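Local atomic coordinates of rhamnonate dehydratase (Gibberella zeae PH-1, PDB entry 3FXG), a protein that probably catalyses the magnesium-dependent dehydration of L-rhamnonate to 2-keto-3-deoxy-L-rhamnonate, as a lyase of the enolase superfamily. Residues G34-L37 / I38-I42; H94-F97 / E98-L101; L111-E114 / Q115-A119; N202-F205 / L206-H209; F283-L286 / V287-R290. All coordinates share one frame; numbering follows the deposited sequence.

How the contacts relate
All five contacts are local, and they follow one another along the chain without overlap. Contact 1 brackets the short helix 36-39, leaning on barrel strands 184-187 and 344-347. Contacts 2 and 3 lie on the successive helices 86-101 and 109-119 of the N-terminal domain; they touch, their centres about 11 Å apart, and so pack two helices together where both meet the second subunit. Contact 4 lies on barrel helix 195-213 and contact 5 at the end of barrel helix 279-287, about 31 Å apart between centres. Contact 5 comes within about 9 Å of contact 3 between nearest atoms, whereas contacts 2 and 4 are about 49 Å apart between centres.

Contact 1 of 5, residues G34-L37 / I38-I42; sequences GHWL and IDSDI
Gly34 N donates to Asp39 OD1 at 2.6 Å across the start of helix 36-39, a short helix with His35 as its N-cap. The carboxylate receives this bond on its anti side, 27° out of plane. His35 follows with two roles. His35 ND1 accepts from Leu37 N at 3.2 Å, the capping bond. His35 O takes two donors, Ile38 N at 3.0 Å and Asp39 N at 2.9 Å. Trp36 comes next, its indole NE1 bonded to Ala348 O and its side chain touching Pro187 and Leu347, residues of two barrel strands; that side chain lies about 9 Å from the bound magnesium ion. Leu37 CG lies over one face of the indole, toward the rim. As the helix ends, Ser40 swings its hydroxyl between its own N and C (chi1 63°), which turns OG back to Trp36 O. Ser40 OG donates in the carbonyl plane, on a lone pair of Trp36 O, at 2.6 Å, while Ile42 CD1 sits 3.5 Å from the same oxygen.

Contact 2 of 5, residues H94-F97 / E98-L101; sequences HQHF and ERFL
Phe97 O accepts from Phe100 N at 3.0 Å near the end of helix 86-101, in the N-terminal domain of the mandelate racemase type, against the second subunit. After a wider pi-type turn at 94-97 the helix kinks: the regular bonds from Arg99 N to Gln95 O and from Phe100 N to His96 O are missing. A water fills in, accepting from Arg99 N at 3.0 Å. The Arg99 side chain takes the two vacated oxygens. Its CG sits between backbone N and carbonyl carbon (chi1 74°), over the centre of one face of the Phe100 ring, and the guanidinium folds back: Arg99 NH2 donates to Gln95 O at 2.9 Å, within both the guanidinium and the carbonyl plane, and NE adds a weak bond to His96 O. NH1 reaches Ser58 O of the second subunit, whose Tyr52 meets the Phe100 ring edge-to-face. His96 CD2 lies over one guanidinium face, the two planes almost perpendicular. His94 ND1 donates to Glu98 OE1 at 2.8 Å, in the imidazole plane. With NE2 also bonded to Ser16 OG, the ring's rotation is fixed, and the carboxylate would probably make the imidazole more basic.

Contact 3 of 5, residues L111-E114 / Q115-A119; sequences LLFE and QMYRA
Phe113 and Tyr117, one turn apart, point the same way, their rings inclined by 23° but slid along each other so far that they barely overlap, with centroids 5.7 Å apart. The closer touch is a CH-pi contact: Tyr117 CB sits over one face of the Phe113 ring, 4.2 Å from its centroid. Phe113 CZ also approaches Tyr117 CD1 at 3.9 Å. Glu114 OE2 lies at the edge of the Phe113 ring, in its plane, and this carboxylate is held by a salt bridge to Arg280.

Aliphatic groups make the next set of contacts. The amide of Gln115 crosses the Leu111 side chain, Gln115 NE2 reaching Leu111 CD1 at 3.7 Å, and Trp49 of the second subunit packs on both residues. Met116, modelled as selenomethionine, bends at chi3 (-82°), which curls its methyl back until Met116 CE lies 3.5 Å from Leu112 O. These residues belong to helix 109-119 of the N-terminal domain characteristic of the mandelate racemase and muconate lactonizing enzymes; it packs against both helices 86-101 and 128-148, and Arg280 links it to barrel helix 279-287.

Backbone bonds are those of a regular alpha helix: Gln115 N to Leu111 O at 3.0 Å, Met116 N to Leu112 O, Tyr117 N to Phe113 O at 2.8 Å, and Arg118 N to Glu114 O. Among the polar ends, Tyr117 OH bonds Asp254 and Arg118 NE bonds Pro45 O, both of the second subunit.

Contact 4 of 5, residues N202-F205 / L206-H209; sequences NVEF and LRKH
Glu204 sends CG anti to its backbone N (chi1 176°) and then bends at chi2 (48°), which carries the carboxylate along the helix to Arg207 and Lys208. Arg207 grips it side-on: Arg207 NE donates to Glu204 OE1 at 3.0 Å and Arg207 NH2 to Glu204 OE2 at 2.9 Å, the latter on the syn lone pair. Lys208 doubles back through bends at chi3 and chi4, and its NZ meets the anti side of Glu204 OE2 at 3.0 Å. One carboxylate is thus shared by two cationic groups, OE2 accepting from both, and Arg207 NH1 makes a further salt bridge to Glu211. All of this lies on helix 195-213, the crossover between parallel strands 184-187 and 219-222 in a beta-alpha-beta unit of the barrel. The barrel-facing side carries Phe205, Leu206 and His209, all touching Val186. There the His209 ring turns an edge to the face of Phe205 in a T-shaped pair, planes at 88°, although the exact closeness of the rings is doubtful. Phe205 CD2 also packs on Leu206 CD2 at 3.8 Å.

Contact 5 of 5, residues F283-L286 / V287-R290; sequences FRKL and VEGR
Arg284 and Glu288 run alongside each other with guanidinium and carboxylate planes only 12° apart, yet Glu288 OE2 lies well out of the guanidinium plane, 4.2 Å from Arg284 NE, so the charges are near but no N-H points at the oxygen. The other oxygen makes the salt bridge: Lys285 NZ reaches Glu288 OE1 at 3.0 Å on its syn side, after a bend at Lys285 chi2 (-61°). A water donates to Glu288 OE2 and accepts weakly from Lys285 NZ. Here helix 279-287 of the barrel domain ends in a type II turn, Val287 to Arg290, closed by Arg290 N bonding Val287 O at 2.9 Å; the positive phi of Gly289 suits a residue without a side chain. A second water donates to Leu286 O and Glu288 O, each at 2.7 Å. Arg284 and Lys285 also form salt bridges to Asp257 of the second subunit, while Arg284 NH1 bonds Ala317 O and Glu288 OE2 bonds Tyr318 OH, both of the third.

Contact 1 of 5, residues G34-L37 / I38-I42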
loop_
_atom_site.group_PDB
_atom_site.type_symbol
_atom_site.label_atom_id
_atom_site.label_comp_id
_atom_site.label_asym_id
_atom_site.label_seq_id
_atom_site.Cartn_x
_atom_site.Cartn_y
_atom_site.Cartn_z
ATOM N N GLY A 34 38.242 -30.678 -14.416
ATOM C CA GLY A 34 37.699 -31.050 -15.711
ATOM C C GLY A 34 36.186 -31.153 -15.695
ATOM O O GLY A 34 35.532 -31.013 -16.728
ATOM N N HIS A 35 35.629 -31.400 -14.513
ATOM C CA HIS A 35 34.185 -31.521 -14.354
ATOM C C HIS A 35 33.551 -30.182 -14.720
ATOM O O HIS A 35 34.010 -29.125 -14.272
ATOM C CB HIS A 35 33.860 -31.881 -12.905
ATOM C CG HIS A 35 32.529 -32.542 -12.723
ATOM N ND1 HIS A 35 31.342 -31.945 -13.092
ATOM C CD2 HIS A 35 32.197 -33.740 -12.186
ATOM C CE1 HIS A 35 30.336 -32.746 -12.787
ATOM N NE2 HIS A 35 30.827 -33.841 -12.235
ATOM N N TRP A 36 32.502 -30.224 -15.536
ATOM C CA TRP A 36 31.829 -29.003 -15.963
ATOM C C TRP A 36 31.354 -28.167 -14.778
ATOM O O TRP A 36 31.212 -26.950 -14.885
ATOM C CB TRP A 36 30.627 -29.330 -16.862
ATOM C CG TRP A 36 29.473 -29.961 -16.141
ATOM C CD1 TRP A 36 29.271 -31.293 -15.917
ATOM C CD2 TRP A 36 28.372 -29.279 -15.524
ATOM N NE1 TRP A 36 28.113 -31.484 -15.199
ATOM C CE2 TRP A 36 27.543 -30.264 -14.943
ATOM C CE3 TRP A 36 28.007 -27.930 -15.404
ATOM C CZ2 TRP A 36 26.368 -29.945 -14.249
ATOM C CZ3 TRP A 36 26.837 -27.611 -14.713
ATOM C CH2 TRP A 36 26.033 -28.618 -14.145
ATOM N N LEU A 37 31.111 -28.825 -13.649
ATOM C CA LEU A 37 30.640 -28.134 -12.457
ATOM C C LEU A 37 31.618 -27.090 -11.941
ATOM O O LEU A 37 31.219 -26.149 -11.248
ATOM C CB LEU A 37 30.338 -29.140 -11.343
ATOM C CG LEU A 37 28.970 -29.826 -11.391
ATOM C CD1 LEU A 37 28.890 -30.892 -10.308
ATOM C CD2 LEU A 37 27.874 -28.785 -11.196
ATOM N N ILE A 38 32.895 -27.245 -12.279
ATOM C CA ILE A 38 33.908 -26.307 -11.812
ATOM C C ILE A 38 34.811 -25.717 -12.893
ATOM O O ILE A 38 35.427 -24.674 -12.674
ATOM C CB ILE A 38 34.822 -26.966 -10.754
ATOM C CG1 ILE A 38 35.496 -28.205 -11.354
ATOM C CG2 ILE A 38 34.011 -27.342 -9.520
ATOM C CD1 ILE A 38 36.483 -28.889 -10.421
ATOM N N ASP A 39 34.886 -26.358 -14.056
ATOM C CA ASP A 39 35.771 -25.869 -15.108
ATOM C C ASP A 39 35.158 -25.338 -16.403
ATOM O O ASP A 39 35.884 -25.010 -17.343
ATOM C CB ASP A 39 36.803 -26.951 -15.432
ATOM C CG ASP A 39 37.848 -27.089 -14.342
ATOM O OD1 ASP A 39 38.533 -28.130 -14.289
ATOM O OD2 ASP A 39 37.990 -26.142 -13.539
ATOM N N SER A 40 33.837 -25.243 -16.464
ATOM C CA SER A 40 33.194 -24.721 -17.666
ATOM C C SER A 40 32.866 -23.250 -17.436
ATOM O O SER A 40 33.052 -22.739 -16.333
ATOM C CB SER A 40 31.916 -25.503 -17.971
ATOM O OG SER A 40 30.966 -25.355 -16.933
ATOM N N ASP A 41 32.395 -22.561 -18.471
ATOM C CA ASP A 41 32.046 -21.153 -18.311
ATOM C C ASP A 41 30.740 -21.039 -17.539
ATOM O O ASP A 41 29.676 -21.378 -18.053
ATOM C CB ASP A 41 31.886 -20.461 -19.666
ATOM C CG ASP A 41 33.196 -20.347 -20.421
ATOM O OD1 ASP A 41 34.247 -20.179 -19.765
ATOM O OD2 ASP A 41 33.169 -20.408 -21.670
ATOM N N ILE A 42 30.829 -20.565 -16.302
ATOM C CA ILE A 42 29.647 -20.399 -15.466
ATOM C C ILE A 42 29.697 -19.051 -14.761
ATOM O O ILE A 42 30.690 -18.721 -14.114
ATOM C CB ILE A 42 29.558 -21.501 -14.395
ATOM C CG1 ILE A 42 29.487 -22.878 -15.063
ATOM C CG2 ILE A 42 28.332 -21.277 -13.518
ATOM C CD1 ILE A 42 29.447 -24.035 -14.072
#

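Contact 2 of 5, residues H94-F97 / E98-L101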
loop_
_atom_site.group_PDB
_atom_site.type_symbol
_atom_site.label_atom_id
_atom_site.label_comp_id
_atom_site.label_asym_id
_atom_site.label_seq_id
_atom_site.Cartn_x
_atom_site.Cartn_y
_atom_site.Cartn_z
ATOM N N HIS A 94 29.973 -32.011 17.267
ATOM C CA HIS A 94 30.354 -32.460 18.601
ATOM C C HIS A 94 30.468 -31.377 19.660
ATOM O O HIS A 94 30.060 -31.581 20.800
ATOM C CB HIS A 94 31.667 -33.240 18.516
ATOM C CG HIS A 94 31.581 -34.453 17.642
ATOM N ND1 HIS A 94 30.887 -35.586 18.009
ATOM C CD2 HIS A 94 32.049 -34.686 16.394
ATOM C CE1 HIS A 94 30.931 -36.465 17.024
ATOM N NE2 HIS A 94 31.629 -35.943 16.031
ATOM N N GLN A 95 31.015 -30.224 19.300
ATOM C CA GLN A 95 31.165 -29.153 20.276
ATOM C C GLN A 95 29.846 -28.494 20.676
ATOM O O GLN A 95 29.666 -28.104 21.830
ATOM C CB GLN A 95 32.136 -28.093 19.753
ATOM C CG GLN A 95 33.583 -28.559 19.671
ATOM C CD GLN A 95 34.142 -28.963 21.025
ATOM O OE1 GLN A 95 34.305 -30.149 21.316
ATOM N NE2 GLN A 95 34.427 -27.976 21.864
ATOM N N HIS A 96 28.912 -28.380 19.740
ATOM C CA HIS A 96 27.650 -27.733 20.067
ATOM C C HIS A 96 26.400 -28.610 20.097
ATOM O O HIS A 96 25.708 -28.685 21.111
ATOM C CB HIS A 96 27.406 -26.560 19.107
ATOM C CG HIS A 96 26.367 -25.591 19.585
ATOM N ND1 HIS A 96 25.945 -24.520 18.828
ATOM C CD2 HIS A 96 25.681 -25.520 20.751
ATOM C CE1 HIS A 96 25.045 -23.831 19.507
ATOM N NE2 HIS A 96 24.867 -24.416 20.676
ATOM N N PHE A 97 26.120 -29.290 18.994
ATOM C CA PHE A 97 24.896 -30.071 18.893
ATOM C C PHE A 97 24.781 -31.417 19.601
ATOM O O PHE A 97 23.676 -31.826 19.955
ATOM C CB PHE A 97 24.535 -30.207 17.410
ATOM C CG PHE A 97 24.462 -28.885 16.700
ATOM C CD1 PHE A 97 23.574 -27.901 17.133
ATOM C CD2 PHE A 97 25.316 -28.597 15.640
ATOM C CE1 PHE A 97 23.543 -26.647 16.522
ATOM C CE2 PHE A 97 25.293 -27.347 15.022
ATOM C CZ PHE A 97 24.406 -26.369 15.466
ATOM N N GLU A 98 25.897 -32.099 19.838
ATOM C CA GLU A 98 25.828 -33.402 20.496
ATOM C C GLU A 98 25.062 -33.369 21.820
ATOM O O GLU A 98 24.340 -34.311 22.149
ATOM C CB GLU A 98 27.234 -33.966 20.731
ATOM C CG GLU A 98 27.229 -35.413 21.208
ATOM C CD GLU A 98 28.614 -36.040 21.239
ATOM O OE1 GLU A 98 29.492 -35.612 20.458
ATOM O OE2 GLU A 98 28.820 -36.978 22.034
ATOM N N ARG A 99 25.201 -32.276 22.564
ATOM C CA ARG A 99 24.537 -32.135 23.859
ATOM C C ARG A 99 23.014 -32.271 23.814
ATOM O O ARG A 99 22.397 -32.679 24.796
ATOM C CB ARG A 99 24.898 -30.784 24.491
ATOM C CG ARG A 99 24.221 -29.574 23.847
ATOM C CD ARG A 99 24.776 -28.272 24.424
ATOM N NE ARG A 99 26.154 -28.036 23.992
ATOM C CZ ARG A 99 26.983 -27.168 24.565
ATOM N NH1 ARG A 99 26.582 -26.448 25.605
ATOM N NH2 ARG A 99 28.216 -27.020 24.100
ATOM N N PHE A 100 22.406 -31.923 22.686
ATOM C CA PHE A 100 20.952 -32.002 22.564
ATOM C C PHE A 100 20.473 -33.381 22.127
ATOM O O PHE A 100 19.305 -33.731 22.311
ATOM C CB PHE A 100 20.459 -30.977 21.541
ATOM C CG PHE A 100 20.911 -29.578 21.821
ATOM C CD1 PHE A 100 20.373 -28.859 22.882
ATOM C CD2 PHE A 100 21.889 -28.981 21.033
ATOM C CE1 PHE A 100 20.804 -27.564 23.157
ATOM C CE2 PHE A 100 22.328 -27.686 21.301
ATOM C CZ PHE A 100 21.784 -26.977 22.365
ATOM N N LEU A 101 21.383 -34.164 21.564
ATOM C CA LEU A 101 21.037 -35.477 21.037
ATOM C C LEU A 101 21.201 -36.686 21.950
ATOM O O LEU A 101 20.330 -37.552 21.986
ATOM C CB LEU A 101 21.834 -35.718 19.755
ATOM C CG LEU A 101 21.762 -34.590 18.722
ATOM C CD1 LEU A 101 22.776 -34.843 17.621
ATOM C CD2 LEU A 101 20.351 -34.492 18.160
HETATM O O HOH W 1 27.749 -30.655 22.592
#

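Contact 3 of 5, residues L111-E114 / Q115-A119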
loop_
_atom_site.group_PDB
_atom_site.type_symbol
_atom_site.label_atom_id
_atom_site.label_comp_id
_atom_site.label_asym_id
_atom_site.label_seq_id
_atom_site.Cartn_x
_atom_site.Cartn_y
_atom_site.Cartn_z
ATOM N N LEU A 111 11.299 -31.104 18.457
ATOM C CA LEU A 111 12.020 -30.564 19.605
ATOM C C LEU A 111 13.509 -30.398 19.308
ATOM O O LEU A 111 14.093 -29.337 19.546
ATOM C CB LEU A 111 11.859 -31.481 20.822
ATOM C CG LEU A 111 12.741 -31.115 22.020
ATOM C CD1 LEU A 111 12.256 -29.803 22.623
ATOM C CD2 LEU A 111 12.702 -32.228 23.059
ATOM N N LEU A 112 14.126 -31.449 18.784
ATOM C CA LEU A 112 15.552 -31.401 18.492
ATOM C C LEU A 112 15.928 -30.310 17.491
ATOM O O LEU A 112 16.967 -29.666 17.638
ATOM C CB LEU A 112 16.034 -32.770 18.011
ATOM C CG LEU A 112 15.882 -33.879 19.061
ATOM C CD1 LEU A 112 16.333 -35.208 18.473
ATOM C CD2 LEU A 112 16.700 -33.541 20.304
ATOM N N PHE A 113 15.100 -30.090 16.476
ATOM C CA PHE A 113 15.422 -29.046 15.512
ATOM C C PHE A 113 15.328 -27.658 16.144
ATOM O O PHE A 113 16.209 -26.822 15.954
ATOM C CB PHE A 113 14.501 -29.081 14.293
ATOM C CG PHE A 113 14.747 -27.944 13.345
ATOM C CD1 PHE A 113 15.822 -27.981 12.460
ATOM C CD2 PHE A 113 13.978 -26.786 13.414
ATOM C CE1 PHE A 113 16.131 -26.878 11.662
ATOM C CE2 PHE A 113 14.280 -25.675 12.622
ATOM C CZ PHE A 113 15.358 -25.722 11.748
ATOM N N GLU A 114 14.254 -27.409 16.886
ATOM C CA GLU A 114 14.078 -26.110 17.524
ATOM C C GLU A 114 15.229 -25.823 18.474
ATOM O O GLU A 114 15.711 -24.695 18.554
ATOM C CB GLU A 114 12.757 -26.056 18.296
ATOM C CG GLU A 114 11.520 -26.208 17.419
ATOM C CD GLU A 114 11.450 -25.160 16.327
ATOM O OE1 GLU A 114 11.559 -23.959 16.654
ATOM O OE2 GLU A 114 11.278 -25.533 15.146
ATOM N N GLN A 115 15.675 -26.843 19.199
ATOM C CA GLN A 115 16.775 -26.648 20.134
ATOM C C GLN A 115 18.076 -26.316 19.408
ATOM O O GLN A 115 18.751 -25.347 19.744
ATOM C CB GLN A 115 16.961 -27.889 21.013
ATOM C CG GLN A 115 15.773 -28.159 21.935
ATOM C CD GLN A 115 16.026 -29.297 22.899
ATOM O OE1 GLN A 115 16.648 -30.298 22.543
ATOM N NE2 GLN A 115 15.530 -29.159 24.127
HETATM N N MSE A 116 18.427 -27.111 18.404
HETATM C CA MSE A 116 19.656 -26.858 17.670
HETATM C C MSE A 116 19.614 -25.515 16.949
HETATM O O MSE A 116 20.603 -24.782 16.931
HETATM C CB MSE A 116 19.917 -27.981 16.658
HETATM C CG MSE A 116 20.199 -29.341 17.291
HETATM SE SE MSE A 116 20.781 -30.644 15.978
HETATM C CE MSE A 116 19.053 -31.177 15.291
ATOM N N TYR A 117 18.467 -25.183 16.364
ATOM C CA TYR A 117 18.346 -23.923 15.636
ATOM C C TYR A 117 18.375 -22.703 16.553
ATOM O O TYR A 117 19.130 -21.760 16.323
ATOM C CB TYR A 117 17.051 -23.895 14.815
ATOM C CG TYR A 117 16.948 -22.671 13.931
ATOM C CD1 TYR A 117 17.540 -22.645 12.667
ATOM C CD2 TYR A 117 16.304 -21.515 14.381
ATOM C CE1 TYR A 117 17.494 -21.493 11.870
ATOM C CE2 TYR A 117 16.258 -20.360 13.597
ATOM C CZ TYR A 117 16.853 -20.357 12.343
ATOM O OH TYR A 117 16.802 -19.220 11.564
ATOM N N ARG A 118 17.553 -22.713 17.595
ATOM C CA ARG A 118 17.505 -21.570 18.492
ATOM C C ARG A 118 18.759 -21.417 19.347
ATOM O O ARG A 118 19.140 -20.302 19.694
ATOM C CB ARG A 118 16.237 -21.636 19.360
ATOM C CG ARG A 118 14.957 -21.415 18.540
ATOM C CD ARG A 118 13.687 -21.464 19.385
ATOM N NE ARG A 118 13.537 -20.329 20.299
ATOM C CZ ARG A 118 13.200 -19.093 19.934
ATOM N NH1 ARG A 118 12.975 -18.798 18.658
ATOM N NH2 ARG A 118 13.047 -18.149 20.855
ATOM N N ALA A 119 19.416 -22.527 19.668
ATOM C CA ALA A 119 20.636 -22.467 20.470
ATOM C C ALA A 119 21.832 -21.969 19.656
ATOM O O ALA A 119 22.825 -21.521 20.222
ATOM C CB ALA A 119 20.944 -23.836 21.061
#

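Contact 4 of 5, residues N202-F205 / L206-H209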
loop_
_atom_site.group_PDB
_atom_site.type_symbol
_atom_site.label_atom_id
_atom_site.label_comp_id
_atom_site.label_asym_id
_atom_site.label_seq_id
_atom_site.Cartn_x
_atom_site.Cartn_y
_atom_site.Cartn_z
ATOM N N ASN A 202 25.723 -14.620 -24.077
ATOM C CA ASN A 202 24.768 -15.407 -23.300
ATOM C C ASN A 202 23.574 -15.763 -24.181
ATOM O O ASN A 202 23.102 -16.896 -24.173
ATOM C CB ASN A 202 24.267 -14.624 -22.082
ATOM C CG ASN A 202 25.178 -14.763 -20.881
ATOM O OD1 ASN A 202 25.810 -15.801 -20.687
ATOM N ND2 ASN A 202 25.230 -13.726 -20.049
ATOM N N VAL A 203 23.087 -14.783 -24.937
ATOM C CA VAL A 203 21.945 -15.001 -25.814
ATOM C C VAL A 203 22.264 -16.052 -26.873
ATOM O O VAL A 203 21.464 -16.957 -27.118
ATOM C CB VAL A 203 21.521 -13.687 -26.514
ATOM C CG1 VAL A 203 20.398 -13.962 -27.515
ATOM C CG2 VAL A 203 21.061 -12.670 -25.474
ATOM N N GLU A 204 23.432 -15.926 -27.496
ATOM C CA GLU A 204 23.859 -16.866 -28.531
ATOM C C GLU A 204 23.979 -18.273 -27.958
ATOM O O GLU A 204 23.636 -19.255 -28.615
ATOM C CB GLU A 204 25.202 -16.422 -29.120
ATOM C CG GLU A 204 25.804 -17.384 -30.141
ATOM C CD GLU A 204 24.808 -17.824 -31.203
ATOM O OE1 GLU A 204 23.928 -17.019 -31.577
ATOM O OE2 GLU A 204 24.916 -18.975 -31.674
ATOM N N PHE A 205 24.471 -18.353 -26.727
ATOM C CA PHE A 205 24.644 -19.620 -26.022
ATOM C C PHE A 205 23.307 -20.340 -25.874
ATOM O O PHE A 205 23.187 -21.535 -26.172
ATOM C CB PHE A 205 25.236 -19.350 -24.637
ATOM C CG PHE A 205 25.304 -20.559 -23.749
ATOM C CD1 PHE A 205 26.284 -21.529 -23.940
ATOM C CD2 PHE A 205 24.407 -20.711 -22.695
ATOM C CE1 PHE A 205 26.373 -22.632 -23.090
ATOM C CE2 PHE A 205 24.486 -21.808 -21.841
ATOM C CZ PHE A 205 25.472 -22.770 -22.035
ATOM N N LEU A 206 22.305 -19.604 -25.401
ATOM C CA LEU A 206 20.974 -20.158 -25.204
ATOM C C LEU A 206 20.294 -20.469 -26.535
ATOM O O LEU A 206 19.569 -21.456 -26.651
ATOM C CB LEU A 206 20.121 -19.184 -24.377
ATOM C CG LEU A 206 20.623 -18.941 -22.946
ATOM C CD1 LEU A 206 19.736 -17.913 -22.247
ATOM C CD2 LEU A 206 20.628 -20.258 -22.168
ATOM N N ARG A 207 20.534 -19.634 -27.540
ATOM C CA ARG A 207 19.941 -19.847 -28.857
ATOM C C ARG A 207 20.441 -21.165 -29.443
ATOM O O ARG A 207 19.679 -21.915 -30.054
ATOM C CB ARG A 207 20.314 -18.708 -29.806
ATOM C CG ARG A 207 19.626 -18.792 -31.159
ATOM C CD ARG A 207 20.437 -18.088 -32.235
ATOM N NE ARG A 207 21.697 -18.781 -32.497
ATOM C CZ ARG A 207 21.790 -19.992 -33.045
ATOM N NH1 ARG A 207 20.695 -20.656 -33.398
ATOM N NH2 ARG A 207 22.982 -20.541 -33.239
ATOM N N LYS A 208 21.728 -21.436 -29.250
ATOM C CA LYS A 208 22.345 -22.653 -29.759
ATOM C C LYS A 208 21.684 -23.887 -29.156
ATOM O O LYS A 208 21.413 -24.866 -29.852
ATOM C CB LYS A 208 23.844 -22.653 -29.439
ATOM C CG LYS A 208 24.594 -23.853 -29.997
ATOM C CD LYS A 208 26.101 -23.736 -29.795
ATOM C CE LYS A 208 26.711 -22.630 -30.653
ATOM N NZ LYS A 208 26.256 -21.261 -30.268
ATOM N N HIS A 209 21.417 -23.838 -27.857
ATOM C CA HIS A 209 20.779 -24.961 -27.188
ATOM C C HIS A 209 19.343 -25.137 -27.660
ATOM O O HIS A 209 18.900 -26.260 -27.906
ATOM C CB HIS A 209 20.829 -24.762 -25.676
ATOM C CG HIS A 209 22.152 -25.111 -25.074
ATOM N ND1 HIS A 209 22.836 -24.266 -24.226
ATOM C CD2 HIS A 209 22.920 -26.220 -25.198
ATOM C CE1 HIS A 209 23.966 -24.840 -23.856
ATOM N NE2 HIS A 209 24.042 -26.026 -24.430
#

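Contact 5 of 5, residues F283-L286 / V287-R290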
loop_
_atom_site.group_PDB
_atom_site.type_symbol
_atom_site.label_atom_id
_atom_site.label_comp_id
_atom_site.label_asym_id
_atom_site.label_seq_id
_atom_site.Cartn_x
_atom_site.Cartn_y
_atom_site.Cartn_z
ATOM N N PHE A 283 12.399 -18.811 4.064
ATOM C CA PHE A 283 11.524 -19.130 2.946
ATOM C C PHE A 283 10.173 -18.428 2.932
ATOM O O PHE A 283 9.581 -18.254 1.865
ATOM C CB PHE A 283 11.353 -20.649 2.851
ATOM C CG PHE A 283 12.534 -21.328 2.227
ATOM C CD1 PHE A 283 12.699 -21.320 0.842
ATOM C CD2 PHE A 283 13.535 -21.873 3.019
ATOM C CE1 PHE A 283 13.851 -21.837 0.255
ATOM C CE2 PHE A 283 14.694 -22.392 2.444
ATOM C CZ PHE A 283 14.851 -22.371 1.058
ATOM N N ARG A 284 9.687 -18.000 4.093
ATOM C CA ARG A 284 8.398 -17.314 4.127
ATOM C C ARG A 284 8.456 -16.077 3.226
ATOM O O ARG A 284 7.459 -15.700 2.602
ATOM C CB ARG A 284 8.029 -16.906 5.561
ATOM C CG ARG A 284 8.602 -15.578 6.027
ATOM C CD ARG A 284 8.288 -15.338 7.508
ATOM N NE ARG A 284 8.725 -14.012 7.954
ATOM C CZ ARG A 284 8.691 -13.598 9.217
ATOM N NH1 ARG A 284 8.241 -14.404 10.171
ATOM N NH2 ARG A 284 9.106 -12.376 9.530
ATOM N N LYS A 285 9.634 -15.464 3.150
ATOM C CA LYS A 285 9.841 -14.276 2.325
ATOM C C LYS A 285 9.773 -14.561 0.827
ATOM O O LYS A 285 9.358 -13.704 0.046
ATOM C CB LYS A 285 11.191 -13.633 2.655
ATOM C CG LYS A 285 11.163 -12.769 3.899
ATOM C CD LYS A 285 10.176 -11.628 3.706
ATOM C CE LYS A 285 10.230 -10.640 4.845
ATOM N NZ LYS A 285 9.238 -9.550 4.651
ATOM N N LEU A 286 10.198 -15.752 0.421
ATOM C CA LEU A 286 10.165 -16.111 -0.991
ATOM C C LEU A 286 8.740 -16.375 -1.464
ATOM O O LEU A 286 8.436 -16.252 -2.654
ATOM C CB LEU A 286 11.048 -17.336 -1.250
ATOM C CG LEU A 286 12.542 -17.045 -1.424
ATOM C CD1 LEU A 286 13.086 -16.308 -0.205
ATOM C CD2 LEU A 286 13.286 -18.355 -1.646
ATOM N N VAL A 287 7.866 -16.739 -0.533
ATOM C CA VAL A 287 6.471 -16.994 -0.867
ATOM C C VAL A 287 5.661 -15.697 -0.814
ATOM O O VAL A 287 4.727 -15.519 -1.594
ATOM C CB VAL A 287 5.850 -18.041 0.089
ATOM C CG1 VAL A 287 4.368 -18.214 -0.205
ATOM C CG2 VAL A 287 6.570 -19.374 -0.078
ATOM N N GLU A 288 6.020 -14.792 0.097
ATOM C CA GLU A 288 5.310 -13.515 0.213
ATOM C C GLU A 288 5.398 -12.759 -1.107
ATOM O O GLU A 288 6.480 -12.599 -1.667
ATOM C CB GLU A 288 5.918 -12.635 1.315
ATOM C CG GLU A 288 5.928 -13.253 2.700
ATOM C CD GLU A 288 6.443 -12.297 3.765
ATOM O OE1 GLU A 288 7.117 -11.305 3.411
ATOM O OE2 GLU A 288 6.184 -12.550 4.960
ATOM N N GLY A 289 4.258 -12.284 -1.596
ATOM C CA GLY A 289 4.256 -11.551 -2.848
ATOM C C GLY A 289 4.066 -12.470 -4.038
ATOM O O GLY A 289 3.681 -12.027 -5.120
ATOM N N ARG A 290 4.339 -13.757 -3.838
ATOM C CA ARG A 290 4.185 -14.741 -4.899
ATOM C C ARG A 290 4.909 -14.256 -6.167
ATOM O O ARG A 290 4.352 -14.271 -7.269
ATOM C CB ARG A 290 2.686 -14.969 -5.158
ATOM C CG ARG A 290 2.331 -16.235 -5.933
ATOM C CD ARG A 290 1.380 -17.180 -5.157
ATOM N NE ARG A 290 0.171 -16.530 -4.645
ATOM C CZ ARG A 290 -1.074 -16.950 -4.876
ATOM N NH1 ARG A 290 -2.107 -16.296 -4.359
ATOM N NH2 ARG A 290 -1.295 -18.013 -5.638
HETATM O O HOH W 2 7.276 -11.180 6.808
HETATM O O HOH W 3 7.942 -13.775 -3.671
#